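Local coordinates for protein LAR_0958 cell surface adhesin (Lactobacillus reuteri, PDB 4NG0) that is a cell-surface adhesin that probably attaches the bacterium to mucus, through repeats, one of which has a ubiquitin-like beta-grasp fold, at residues Ala56-Leu61 against Thr88-Pro93. Residues are numbered along the deposited sequence; the frame is centred on the assembly and turned at random.
Sequences AGKYTL and TYTINP
Gly57 with Ile91 and Tyr59 with Tyr89 are antiparallel hydrogen-bonded pairs of strands 57-63 and 83-92, in the mixed sheet of a ubiquitin-like beta-grasp fold. Four backbone hydrogen bonds join the strands here, two at each of these pairs. Ile91 N gives a bond of 2.8 Å to Gly57 O. Strand 83-92 is held on its other flank by strand 3-12.

The face with Tyr59, Leu61, Tyr89 and Ile91 is the tightly packed one. Tyr59 CG stands anti to its carbonyl carbon (chi1 -55°), and the ring runs back past Gly57. Tyr59 CE1 comes within 4.0 Å of Ile91 CD1. Leu61 CD1 lies beside Tyr89 CB, 4.1 Å away, and both side chains point the same way. Trp45 meets the Tyr89 ring edge-to-face and also touches Tyr59 and Leu61.

The face with Lys58, Thr60, Thr88 and Thr90 is looser and more open. The extended Lys58 chain touches Thr88 CG2 through CE at 3.7 Å. Thr60 OG1 is hydrogen-bonded to Asn46 ND2, and on the packed face Tyr59 OH to Asp55 O. At the exposed end of the pair, Ala56 CA makes a CA-H...O contact of 3.3 Å with Ile91 O.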
ATOM      1  N   ALA A  56       7.498 -14.082  -9.507  1.00  4.93           N
ATOM      2  CA  ALA A  56       8.519 -13.659  -8.560  1.00  5.87           C
ATOM      3  C   ALA A  56       9.116 -12.346  -9.017  1.00  4.56           C
ATOM      4  O   ALA A  56       9.356 -12.134 -10.203  1.00  7.89           O
ATOM      5  CB  ALA A  56       9.601 -14.714  -8.430  1.00  6.42           C
ATOM      6  N   GLY A  57       9.343 -11.455  -8.062  1.00  4.36           N
ATOM      7  CA  GLY A  57       9.833 -10.135  -8.374  1.00  5.53           C
ATOM      8  C   GLY A  57       9.667  -9.207  -7.197  1.00  4.49           C
ATOM      9  O   GLY A  57       9.066  -9.572  -6.176  1.00  6.07           O
ATOM     10  N   LYS A  58      10.213  -8.003  -7.344  1.00  6.28           N
ATOM     11  CA  LYS A  58      10.093  -6.955  -6.341  1.00  6.69           C
ATOM     12  C   LYS A  58       9.203  -5.862  -6.912  1.00  7.60           C
ATOM     13  O   LYS A  58       9.480  -5.335  -7.996  1.00 11.37           O
ATOM     14  CB  LYS A  58      11.475  -6.385  -5.989  1.00  8.57           C
ATOM     15  CG  LYS A  58      11.472  -5.404  -4.815  1.00 13.33           C
ATOM     16  CD  LYS A  58      12.884  -4.873  -4.562  1.00 22.60           C
ATOM     17  CE  LYS A  58      12.890  -3.736  -3.555  1.00 32.99           C
ATOM     18  NZ  LYS A  58      14.239  -3.111  -3.433  1.00 46.01           N
ATOM     19  N   TYR A  59       8.135  -5.536  -6.187  1.00  5.33           N
ATOM     20  CA  TYR A  59       7.112  -4.613  -6.668  1.00  4.99           C
ATOM     21  C   TYR A  59       6.854  -3.509  -5.658  1.00  5.84           C
ATOM     22  O   TYR A  59       7.211  -3.634  -4.484  1.00  6.43           O
ATOM     23  CB  TYR A  59       5.797  -5.380  -6.882  1.00  5.88           C
ATOM     24  CG  TYR A  59       5.936  -6.563  -7.805  1.00  4.58           C
ATOM     25  CD1 TYR A  59       6.144  -7.851  -7.312  1.00  6.07           C
ATOM     26  CD2 TYR A  59       5.875  -6.390  -9.172  1.00  4.89           C
ATOM     27  CE1 TYR A  59       6.278  -8.930  -8.166  1.00  5.49           C
ATOM     28  CE2 TYR A  59       6.010  -7.471 -10.049  1.00  4.64           C
ATOM     29  CZ  TYR A  59       6.203  -8.734  -9.533  1.00  5.26           C
ATOM     30  OH  TYR A  59       6.330  -9.819 -10.387  1.00  6.39           O
ATOM     31  N   THR A  60       6.204  -2.436  -6.098  1.00  5.47           N
ATOM     32  CA  THR A  60       5.728  -1.419  -5.167  1.00  5.45           C
ATOM     33  C   THR A  60       4.256  -1.117  -5.374  1.00  6.67           C
ATOM     34  O   THR A  60       3.686  -1.426  -6.419  1.00  7.19           O
ATOM     35  CB  THR A  60       6.523  -0.095  -5.265  1.00  9.23           C
ATOM     36  OG1 THR A  60       6.324   0.498  -6.552  1.00  9.43           O
ATOM     37  CG2 THR A  60       8.000  -0.339  -5.049  1.00  8.49           C
ATOM     38  N   LEU A  61       3.640  -0.531  -4.354  1.00  5.67           N
ATOM     39  CA  LEU A  61       2.298   0.014  -4.460  1.00  6.35           C
ATOM     40  C   LEU A  61       2.332   1.450  -3.984  1.00  8.51           C
ATOM     41  O   LEU A  61       3.178   1.812  -3.166  1.00  7.42           O
ATOM     42  CB  LEU A  61       1.304  -0.752  -3.590  1.00  8.18           C
ATOM     43  CG  LEU A  61       1.002  -2.184  -4.016  1.00  5.41           C
ATOM     44  CD1 LEU A  61       1.848  -3.173  -3.207  1.00  7.66           C
ATOM     45  CD2 LEU A  61      -0.485  -2.472  -3.859  1.00  6.45           C
ATOM     46  N   THR A  88       6.804  -1.628  -0.403  1.00  5.42           N
ATOM     47  CA  THR A  88       7.419  -2.667  -1.226  1.00  5.22           C
ATOM     48  C   THR A  88       6.861  -4.062  -0.945  1.00  6.96           C
ATOM     49  O   THR A  88       6.824  -4.512   0.204  1.00  7.23           O
ATOM     50  CB  THR A  88       8.949  -2.690  -1.028  1.00  6.11           C
ATOM     51  OG1 THR A  88       9.483  -1.404  -1.369  1.00 10.67           O
ATOM     52  CG2 THR A  88       9.593  -3.746  -1.930  1.00  9.38           C
ATOM     53  N   TYR A  89       6.442  -4.751  -2.003  1.00  5.66           N
ATOM     54  CA  TYR A  89       5.907  -6.106  -1.888  1.00  6.24           C
ATOM     55  C   TYR A  89       6.765  -7.020  -2.740  1.00  4.43           C
ATOM     56  O   TYR A  89       6.932  -6.776  -3.942  1.00  5.39           O
ATOM     57  CB  TYR A  89       4.446  -6.174  -2.375  1.00  6.33           C
ATOM     58  CG  TYR A  89       3.762  -7.473  -1.975  1.00  5.52           C
ATOM     59  CD1 TYR A  89       4.096  -8.683  -2.603  1.00  7.13           C
ATOM     60  CD2 TYR A  89       2.817  -7.507  -0.955  1.00  8.04           C
ATOM     61  CE1 TYR A  89       3.511  -9.863  -2.237  1.00  6.57           C
ATOM     62  CE2 TYR A  89       2.219  -8.705  -0.580  1.00  8.87           C
ATOM     63  CZ  TYR A  89       2.576  -9.878  -1.226  1.00  7.30           C
ATOM     64  OH  TYR A  89       1.993 -11.076  -0.864  1.00 12.57           O
ATOM     65  N   THR A  90       7.315  -8.068  -2.124  1.00  4.33           N
ATOM     66  CA  THR A  90       8.155  -9.014  -2.849  1.00  4.42           C
ATOM     67  C   THR A  90       7.494 -10.380  -2.991  1.00  4.96           C
ATOM     68  O   THR A  90       6.974 -10.938  -2.026  1.00  6.31           O
ATOM     69  CB  THR A  90       9.504  -9.191  -2.123  1.00  5.55           C
ATOM     70  OG1 THR A  90      10.141  -7.913  -2.013  1.00  7.64           O
ATOM     71  CG2 THR A  90      10.423 -10.147  -2.871  1.00  9.49           C
ATOM     72  N   ILE A  91       7.522 -10.928  -4.205  1.00  4.50           N
ATOM     73  CA  ILE A  91       7.156 -12.324  -4.387  1.00  3.16           C
ATOM     74  C   ILE A  91       8.473 -13.082  -4.560  1.00  4.76           C
ATOM     75  O   ILE A  91       9.223 -12.834  -5.494  1.00  5.48           O
ATOM     76  CB  ILE A  91       6.248 -12.524  -5.612  1.00  4.51           C
ATOM     77  CG1 ILE A  91       4.938 -11.755  -5.441  1.00  6.53           C
ATOM     78  CG2 ILE A  91       5.953 -14.002  -5.816  1.00  5.71           C
ATOM     79  CD1 ILE A  91       4.006 -11.859  -6.661  1.00  5.40           C
ATOM     80  N   ASN A  92       8.772 -13.972  -3.624  1.00  5.02           N
ATOM     81  CA  ASN A  92      10.007 -14.736  -3.677  1.00  6.38           C
ATOM     82  C   ASN A  92       9.832 -15.999  -4.512  1.00  6.52           C
ATOM     83  O   ASN A  92       8.748 -16.578  -4.527  1.00  6.46           O
ATOM     84  CB  ASN A  92      10.455 -15.087  -2.258  1.00  7.02           C
ATOM     85  CG  ASN A  92      10.911 -13.868  -1.479  1.00  6.64           C
ATOM     86  OD1 ASN A  92      11.818 -13.161  -1.913  1.00 11.73           O
ATOM     87  ND2 ASN A  92      10.266 -13.600  -0.356  1.00  9.13           N
ATOM     88  N   PRO A  93      10.886 -16.445  -5.210  1.00  5.61           N
ATOM     89  CA  PRO A  93      10.752 -17.688  -5.983  0.56  6.06           C
ATOM     90  C   PRO A  93      10.479 -18.875  -5.065  1.00  6.28           C
ATOM     91  O   PRO A  93      10.874 -18.864  -3.894  1.00  8.00           O
ATOM     92  CB  PRO A  93      12.121 -17.847  -6.656  0.56  6.23           C
ATOM     93  CG  PRO A  93      12.748 -16.477  -6.626  0.56  5.76           C
ATOM     94  CD  PRO A  93      12.207 -15.815  -5.384  0.56  6.83           C
TER